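Local coordinates for gene 2 protein (PDB 5C12) that cuts viral DNA during packaging, as the metal-dependent nuclease domain of the large terminase subunit of a bacterial virus, at residues W28-L39 / A177-V188. The protein carries 1 engineered substitution. Residues are numbered along the deposited sequence; the frame is centred on the assembly and turned at random.
Sequences WLEAATDAHKKL and ADRLYLTYRAVV
Lys38 NZ is held by two carbonyls: it lies 2.8 Å from Thr33 O, in the plane of that carbonyl, and also donates to Ala31 O from above the plane of Ala31's own carbonyl. The long extended chain suits this reach, its CD passing 3.9 Å from Val187 CG1. Val187 is a knob among Ala31, Ala35, Lys38 and Leu39, its CG2 3.7 Å from Leu39 CD1. Small Ala31 and Ala32 let helix 28-32 come close, while Ala35 CB makes a tight methyl-methyl contact with Thr183 CG2 at 3.5 Å. Thr183 OG1 bonds back to Arg179 O at 2.7 Å and also pairs with Leu199 N, so the methyl serves the interface. The short helices 26-32 and 35-39, joined by a type II turn from Ala32 to Ala35, thus pack on helix 168-189, beside the domain's mixed sheet and away from the metal site; helix 28-32 crosses it at 66°. At the other end Trp28 is a knob among Ala177, Leu180, Tyr181 and Tyr184. Tyr181 CB makes a CH-pi contact over the six-membered ring of Trp28, 4.0 Å from that ring's centroid, and the Tyr181 ring turns an edge to the same indole in an offset edge-to-face pair. With chi1 170° swinging its ring away from its own backbone N, Tyr184 offers a face to Trp28 CD1 and its edge to Ala31 CB. Leu180 CD1 meets Leu29 CD2, where Phe201 touches both leucines.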
ATOM      1  N   TRP A  28       4.927  10.590  11.610  1.00 15.66           N
ATOM      2  CA  TRP A  28       5.276   9.183  11.530  1.00 14.40           C
ATOM      3  C   TRP A  28       6.045   8.912  10.236  1.00 12.98           C
ATOM      4  O   TRP A  28       6.987   8.124  10.196  1.00 14.00           O
ATOM      5  CB  TRP A  28       4.044   8.276  11.529  1.00 16.66           C
ATOM      6  CG  TRP A  28       3.069   8.453  12.666  1.00 16.14           C
ATOM      7  CD1 TRP A  28       3.252   9.153  13.829  1.00 16.96           C
ATOM      8  CD2 TRP A  28       1.753   7.903  12.737  1.00 18.17           C
ATOM      9  NE1 TRP A  28       2.119   9.077  14.613  1.00 18.09           N
ATOM     10  CE2 TRP A  28       1.185   8.314  13.961  1.00 17.35           C
ATOM     11  CE3 TRP A  28       0.994   7.100  11.876  1.00 16.58           C
ATOM     12  CZ2 TRP A  28      -0.101   7.944  14.348  1.00 19.42           C
ATOM     13  CZ3 TRP A  28      -0.278   6.745  12.253  1.00 21.55           C
ATOM     14  CH2 TRP A  28      -0.820   7.175  13.477  1.00 20.92           C
ATOM     15  N   LEU A  29       5.612   9.555   9.159  1.00 13.63           N
ATOM     16  CA  LEU A  29       6.256   9.368   7.849  1.00 13.48           C
ATOM     17  C   LEU A  29       7.684   9.917   7.851  1.00 15.16           C
ATOM     18  O   LEU A  29       8.602   9.303   7.305  1.00 15.16           O
ATOM     19  CB  LEU A  29       5.426  10.037   6.747  1.00 14.79           C
ATOM     20  CG  LEU A  29       4.007   9.473   6.594  1.00 16.52           C
ATOM     21  CD1 LEU A  29       3.197  10.373   5.672  1.00 15.19           C
ATOM     22  CD2 LEU A  29       4.045   8.047   6.070  1.00 14.64           C
ATOM     23  N   GLU A  30       7.871  11.067   8.477  1.00 15.94           N
ATOM     24  CA  GLU A  30       9.206  11.625   8.599  1.00 16.77           C
ATOM     25  C   GLU A  30      10.102  10.693   9.434  1.00 16.90           C
ATOM     26  O   GLU A  30      11.247  10.435   9.066  1.00 15.06           O
ATOM     27  CB  GLU A  30       9.149  13.006   9.239  1.00 15.64           C
ATOM     28  CG  GLU A  30       8.369  14.069   8.468  1.00 20.11           C
ATOM     29  CD  GLU A  30       8.954  14.352   7.098  1.00 36.89           C
ATOM     30  OE1 GLU A  30      10.157  14.079   6.881  1.00 27.48           O
ATOM     31  OE2 GLU A  30       8.197  14.839   6.233  1.00 38.97           O
ATOM     32  N   ALA A  31       9.582  10.196  10.554  1.00 14.12           N
ATOM     33  CA  ALA A  31      10.340   9.242  11.393  1.00 14.53           C
ATOM     34  C   ALA A  31      10.690   7.971  10.614  1.00 16.15           C
ATOM     35  O   ALA A  31      11.798   7.432  10.720  1.00 15.45           O
ATOM     36  CB  ALA A  31       9.555   8.885  12.635  1.00 17.12           C
ATOM     37  N   ALA A  32       9.739   7.493   9.819  1.00 14.24           N
ATOM     38  CA  ALA A  32       9.915   6.269   9.065  1.00 12.76           C
ATOM     39  C   ALA A  32      10.876   6.404   7.903  1.00 14.66           C
ATOM     40  O   ALA A  32      11.330   5.398   7.358  1.00 13.67           O
ATOM     41  CB  ALA A  32       8.578   5.778   8.557  1.00 12.02           C
ATOM     42  N   THR A  33      11.161   7.628   7.496  1.00 13.44           N
ATOM     43  CA  THR A  33      12.135   7.863   6.434  1.00 13.81           C
ATOM     44  C   THR A  33      13.507   7.428   6.933  1.00 13.87           C
ATOM     45  O   THR A  33      13.980   7.918   7.958  1.00 16.03           O
ATOM     46  CB  THR A  33      12.134   9.337   6.014  1.00 15.65           C
ATOM     47  OG1 THR A  33      10.817   9.686   5.545  1.00 17.00           O
ATOM     48  CG2 THR A  33      13.141   9.580   4.903  1.00 18.94           C
ATOM     49  N   ASP A  34      14.088   6.448   6.240  1.00 14.95           N
ATOM     50  CA  ASP A  34      15.384   5.883   6.611  1.00 15.50           C
ATOM     51  C   ASP A  34      15.402   5.335   8.043  1.00 15.33           C
ATOM     52  O   ASP A  34      16.453   5.286   8.689  1.00 17.44           O
ATOM     53  CB  ASP A  34      16.507   6.919   6.395  1.00 16.39           C
ATOM     54  CG  ASP A  34      16.843   7.136   4.934  1.00 21.11           C
ATOM     55  OD1 ASP A  34      16.551   6.253   4.084  1.00 18.31           O
ATOM     56  OD2 ASP A  34      17.434   8.204   4.631  1.00 25.32           O
ATOM     57  N   ALA A  35      14.252   4.878   8.539  1.00 16.01           N
ATOM     58  CA  ALA A  35      14.208   4.306   9.877  1.00 14.21           C
ATOM     59  C   ALA A  35      15.150   3.114  10.012  1.00 14.06           C
ATOM     60  O   ALA A  35      15.722   2.898  11.074  1.00 16.09           O
ATOM     61  CB  ALA A  35      12.789   3.888  10.267  1.00 13.14           C
ATOM     62  N   HIS A  36      15.261   2.306   8.962  1.00 14.53           N
ATOM     63  CA  HIS A  36      16.152   1.152   9.026  1.00 16.72           C
ATOM     64  C   HIS A  36      17.616   1.573   9.215  1.00 17.64           C
ATOM     65  O   HIS A  36      18.377   0.889   9.900  1.00 19.04           O
ATOM     66  CB  HIS A  36      15.982   0.218   7.816  1.00 15.56           C
ATOM     67  CG  HIS A  36      16.485   0.772   6.518  1.00 14.78           C
ATOM     68  ND1 HIS A  36      15.867   1.808   5.851  1.00 18.20           N
ATOM     69  CD2 HIS A  36      17.527   0.392   5.736  1.00 18.90           C
ATOM     70  CE1 HIS A  36      16.524   2.067   4.734  1.00 22.66           C
ATOM     71  NE2 HIS A  36      17.537   1.224   4.644  1.00 17.60           N
ATOM     72  N   LYS A  37      17.990   2.721   8.656  1.00 15.10           N
ATOM     73  CA  LYS A  37      19.326   3.253   8.867  1.00 17.25           C
ATOM     74  C   LYS A  37      19.469   3.839  10.254  1.00 20.59           C
ATOM     75  O   LYS A  37      20.498   3.648  10.904  1.00 22.95           O
ATOM     76  CB  LYS A  37      19.643   4.301   7.801  1.00 18.32           C
ATOM     77  CG  LYS A  37      19.680   3.729   6.405  1.00 20.30           C
ATOM     78  CD  LYS A  37      20.045   4.765   5.369  1.00 22.56           C
ATOM     79  CE  LYS A  37      20.318   4.110   4.025  1.00 28.56           C
ATOM     80  NZ  LYS A  37      20.733   5.104   3.000  1.00 31.39           N
ATOM     81  N   LYS A  38      18.447   4.560  10.708  1.00 18.15           N
ATOM     82  CA  LYS A  38      18.472   5.197  12.024  1.00 18.92           C
ATOM     83  C   LYS A  38      18.566   4.168  13.146  1.00 19.03           C
ATOM     84  O   LYS A  38      19.221   4.393  14.166  1.00 21.09           O
ATOM     85  CB  LYS A  38      17.213   6.042  12.224  1.00 19.59           C
ATOM     86  CG  LYS A  38      17.100   7.243  11.285  1.00 20.30           C
ATOM     87  CD  LYS A  38      15.703   7.828  11.350  1.00 21.58           C
ATOM     88  CE  LYS A  38      15.532   8.981  10.377  1.00 21.62           C
ATOM     89  NZ  LYS A  38      14.121   9.421  10.328  1.00 19.70           N
ATOM     90  N   LEU A  39      17.908   3.037  12.953  1.00 20.07           N
ATOM     91  CA  LEU A  39      17.791   2.035  13.996  1.00 22.55           C
ATOM     92  C   LEU A  39      18.716   0.840  13.789  1.00 27.64           C
ATOM     93  O   LEU A  39      18.825  -0.010  14.661  1.00 28.44           O
ATOM     94  CB  LEU A  39      16.350   1.554  14.096  1.00 22.14           C
ATOM     95  CG  LEU A  39      15.325   2.616  14.493  1.00 26.12           C
ATOM     96  CD1 LEU A  39      13.906   2.068  14.372  1.00 28.72           C
ATOM     97  CD2 LEU A  39      15.598   3.112  15.899  1.00 32.26           C
ATOM     98  N   ALA A 177      -0.764   1.962   8.676  1.00 10.92           N
ATOM     99  CA  ALA A 177      -0.747   2.946   9.736  1.00 12.15           C
ATOM    100  C   ALA A 177      -0.115   2.381  11.003  1.00 14.11           C
ATOM    101  O   ALA A 177       0.661   3.069  11.669  1.00 14.41           O
ATOM    102  CB  ALA A 177      -2.129   3.473  10.002  1.00 14.69           C
ATOM    103  N   ASP A 178      -0.438   1.141  11.354  1.00 13.14           N
ATOM    104  CA  ASP A 178       0.144   0.509  12.531  1.00 12.53           C
ATOM    105  C   ASP A 178       1.657   0.345  12.391  1.00 13.14           C
ATOM    106  O   ASP A 178       2.399   0.644  13.339  1.00 13.61           O
ATOM    107  CB  ASP A 178      -0.503  -0.854  12.797  1.00 12.51           C
ATOM    108  CG  ASP A 178      -1.927  -0.763  13.287  1.00 19.89           C
ATOM    109  OD1 ASP A 178      -2.424   0.338  13.570  1.00 22.39           O
ATOM    110  OD2 ASP A 178      -2.560  -1.853  13.401  1.00 22.98           O
ATOM    111  N   ARG A 179       2.129  -0.094  11.229  1.00 10.78           N
ATOM    112  CA  ARG A 179       3.571  -0.199  11.000  1.00 11.82           C
ATOM    113  C   ARG A 179       4.235   1.156  11.182  1.00 11.55           C
ATOM    114  O   ARG A 179       5.276   1.274  11.835  1.00 12.69           O
ATOM    115  CB  ARG A 179       3.904  -0.706   9.602  1.00 11.37           C
ATOM    116  CG  ARG A 179       3.667  -2.181   9.387  1.00 14.12           C
ATOM    117  CD  ARG A 179       4.153  -2.474   7.973  1.00 14.98           C
ATOM    118  NE  ARG A 179       3.918  -3.845   7.570  1.00 15.86           N
ATOM    119  CZ  ARG A 179       4.844  -4.789   7.479  1.00 16.27           C
ATOM    120  NH1 ARG A 179       6.129  -4.571   7.735  1.00 16.47           N
ATOM    121  NH2 ARG A 179       4.475  -5.985   7.071  1.00 14.88           N
ATOM    122  N   LEU A 180       3.644   2.185  10.595  1.00 12.24           N
ATOM    123  CA  LEU A 180       4.231   3.524  10.670  1.00 12.29           C
ATOM    124  C   LEU A 180       4.270   4.070  12.099  1.00 13.57           C
ATOM    125  O   LEU A 180       5.271   4.640  12.529  1.00 13.72           O
ATOM    126  CB  LEU A 180       3.463   4.476   9.774  1.00 11.96           C
ATOM    127  CG  LEU A 180       3.641   4.153   8.296  1.00 11.03           C
ATOM    128  CD1 LEU A 180       2.614   4.935   7.467  1.00 12.58           C
ATOM    129  CD2 LEU A 180       5.079   4.442   7.808  1.00 14.76           C
ATOM    130  N   TYR A 181       3.188   3.884  12.842  1.00 11.02           N
ATOM    131  CA  TYR A 181       3.145   4.355  14.221  1.00 13.71           C
ATOM    132  C   TYR A 181       4.180   3.645  15.089  1.00 14.56           C
ATOM    133  O   TYR A 181       4.880   4.270  15.871  1.00 14.90           O
ATOM    134  CB  TYR A 181       1.753   4.158  14.819  1.00 15.47           C
ATOM    135  CG  TYR A 181       1.663   4.538  16.269  1.00 17.31           C
ATOM    136  CD1 TYR A 181       1.704   5.853  16.645  1.00 20.87           C
ATOM    137  CD2 TYR A 181       1.549   3.570  17.249  1.00 19.51           C
ATOM    138  CE1 TYR A 181       1.621   6.212  17.975  1.00 20.56           C
ATOM    139  CE2 TYR A 181       1.467   3.918  18.581  1.00 24.42           C
ATOM    140  CZ  TYR A 181       1.498   5.232  18.922  1.00 21.49           C
ATOM    141  OH  TYR A 181       1.424   5.619  20.251  1.00 30.07           O
ATOM    142  N   LEU A 182       4.280   2.333  14.961  1.00 14.05           N
ATOM    143  CA  LEU A 182       5.268   1.584  15.723  1.00 13.95           C
ATOM    144  C   LEU A 182       6.694   2.073  15.365  1.00 15.33           C
ATOM    145  O   LEU A 182       7.580   2.167  16.224  1.00 13.55           O
ATOM    146  CB  LEU A 182       5.106   0.086  15.472  1.00 16.63           C
ATOM    147  CG  LEU A 182       5.557  -0.894  16.534  1.00 36.52           C
ATOM    148  CD1 LEU A 182       4.749  -0.690  17.819  1.00 27.05           C
ATOM    149  CD2 LEU A 182       5.389  -2.307  15.987  1.00 38.10           C
ATOM    150  N   THR A 183       6.910   2.393  14.092  1.00 13.44           N
ATOM    151  CA  THR A 183       8.208   2.902  13.628  1.00 13.23           C
ATOM    152  C   THR A 183       8.497   4.254  14.245  1.00 15.22           C
ATOM    153  O   THR A 183       9.595   4.498  14.738  1.00 15.59           O
ATOM    154  CB  THR A 183       8.261   2.997  12.101  1.00 11.39           C
ATOM    155  OG1 THR A 183       7.919   1.728  11.543  1.00 13.08           O
ATOM    156  CG2 THR A 183       9.624   3.317  11.641  1.00 14.11           C
ATOM    157  N   TYR A 184       7.487   5.114  14.264  1.00 13.45           N
ATOM    158  CA  TYR A 184       7.606   6.409  14.928  1.00 14.77           C
ATOM    159  C   TYR A 184       7.976   6.258  16.401  1.00 17.51           C
ATOM    160  O   TYR A 184       8.846   6.957  16.902  1.00 17.14           O
ATOM    161  CB  TYR A 184       6.301   7.185  14.774  1.00 15.31           C
ATOM    162  CG  TYR A 184       6.203   8.428  15.592  1.00 19.66           C
ATOM    163  CD1 TYR A 184       6.777   9.612  15.159  1.00 17.70           C
ATOM    164  CD2 TYR A 184       5.517   8.424  16.794  1.00 27.71           C
ATOM    165  CE1 TYR A 184       6.691  10.766  15.928  1.00 21.72           C
ATOM    166  CE2 TYR A 184       5.423   9.558  17.561  1.00 27.73           C
ATOM    167  CZ  TYR A 184       6.011  10.716  17.130  1.00 30.67           C
ATOM    168  OH  TYR A 184       5.894  11.839  17.911  1.00 35.24           O
ATOM    169  N   ARG A 185       7.299   5.365  17.113  1.00 15.71           N
ATOM    170  CA  ARG A 185       7.589   5.181  18.530  1.00 16.76           C
ATOM    171  C   ARG A 185       9.012   4.648  18.742  1.00 15.59           C
ATOM    172  O   ARG A 185       9.685   4.999  19.693  1.00 18.29           O
ATOM    173  CB  ARG A 185       6.565   4.256  19.183  1.00 17.13           C
ATOM    174  CG  ARG A 185       5.136   4.806  19.198  1.00 18.47           C
ATOM    175  CD  ARG A 185       4.973   6.128  19.941  1.00 22.91           C
ATOM    176  NE  ARG A 185       5.340   6.048  21.355  1.00 21.58           N
ATOM    177  CZ  ARG A 185       5.098   7.010  22.242  1.00 23.31           C
ATOM    178  NH1 ARG A 185       4.473   8.115  21.864  1.00 28.92           N
ATOM    179  NH2 ARG A 185       5.462   6.860  23.505  1.00 26.18           N
ATOM    180  N   ALA A 186       9.488   3.809  17.832  1.00 14.02           N
ATOM    181  CA  ALA A 186      10.838   3.289  17.963  1.00 16.25           C
ATOM    182  C   ALA A 186      11.892   4.363  17.678  1.00 19.57           C
ATOM    183  O   ALA A 186      12.876   4.491  18.403  1.00 19.70           O
ATOM    184  CB  ALA A 186      11.022   2.119  17.001  1.00 17.44           C
ATOM    185  N   VAL A 187      11.666   5.126  16.622  1.00 15.71           N
ATOM    186  CA  VAL A 187      12.627   6.116  16.149  1.00 16.21           C
ATOM    187  C   VAL A 187      12.660   7.336  17.075  1.00 22.02           C
ATOM    188  O   VAL A 187      13.737   7.854  17.398  1.00 22.05           O
ATOM    189  CB  VAL A 187      12.286   6.567  14.719  1.00 14.20           C
ATOM    190  CG1 VAL A 187      13.114   7.802  14.311  1.00 19.02           C
ATOM    191  CG2 VAL A 187      12.515   5.437  13.747  1.00 17.52           C
ATOM    192  N   VAL A 188      11.484   7.805  17.477  1.00 15.91           N
ATOM    193  CA  VAL A 188      11.365   9.085  18.188  1.00 16.92           C
ATOM    194  C   VAL A 188      11.266   8.903  19.701  1.00 20.16           C
ATOM    195  O   VAL A 188      11.691   9.768  20.461  1.00 20.86           O
ATOM    196  CB  VAL A 188      10.155   9.908  17.665  1.00 17.07           C
ATOM    197  CG1 VAL A 188       9.993  11.213  18.412  1.00 18.53           C
ATOM    198  CG2 VAL A 188      10.292  10.175  16.163  1.00 17.39           C
TER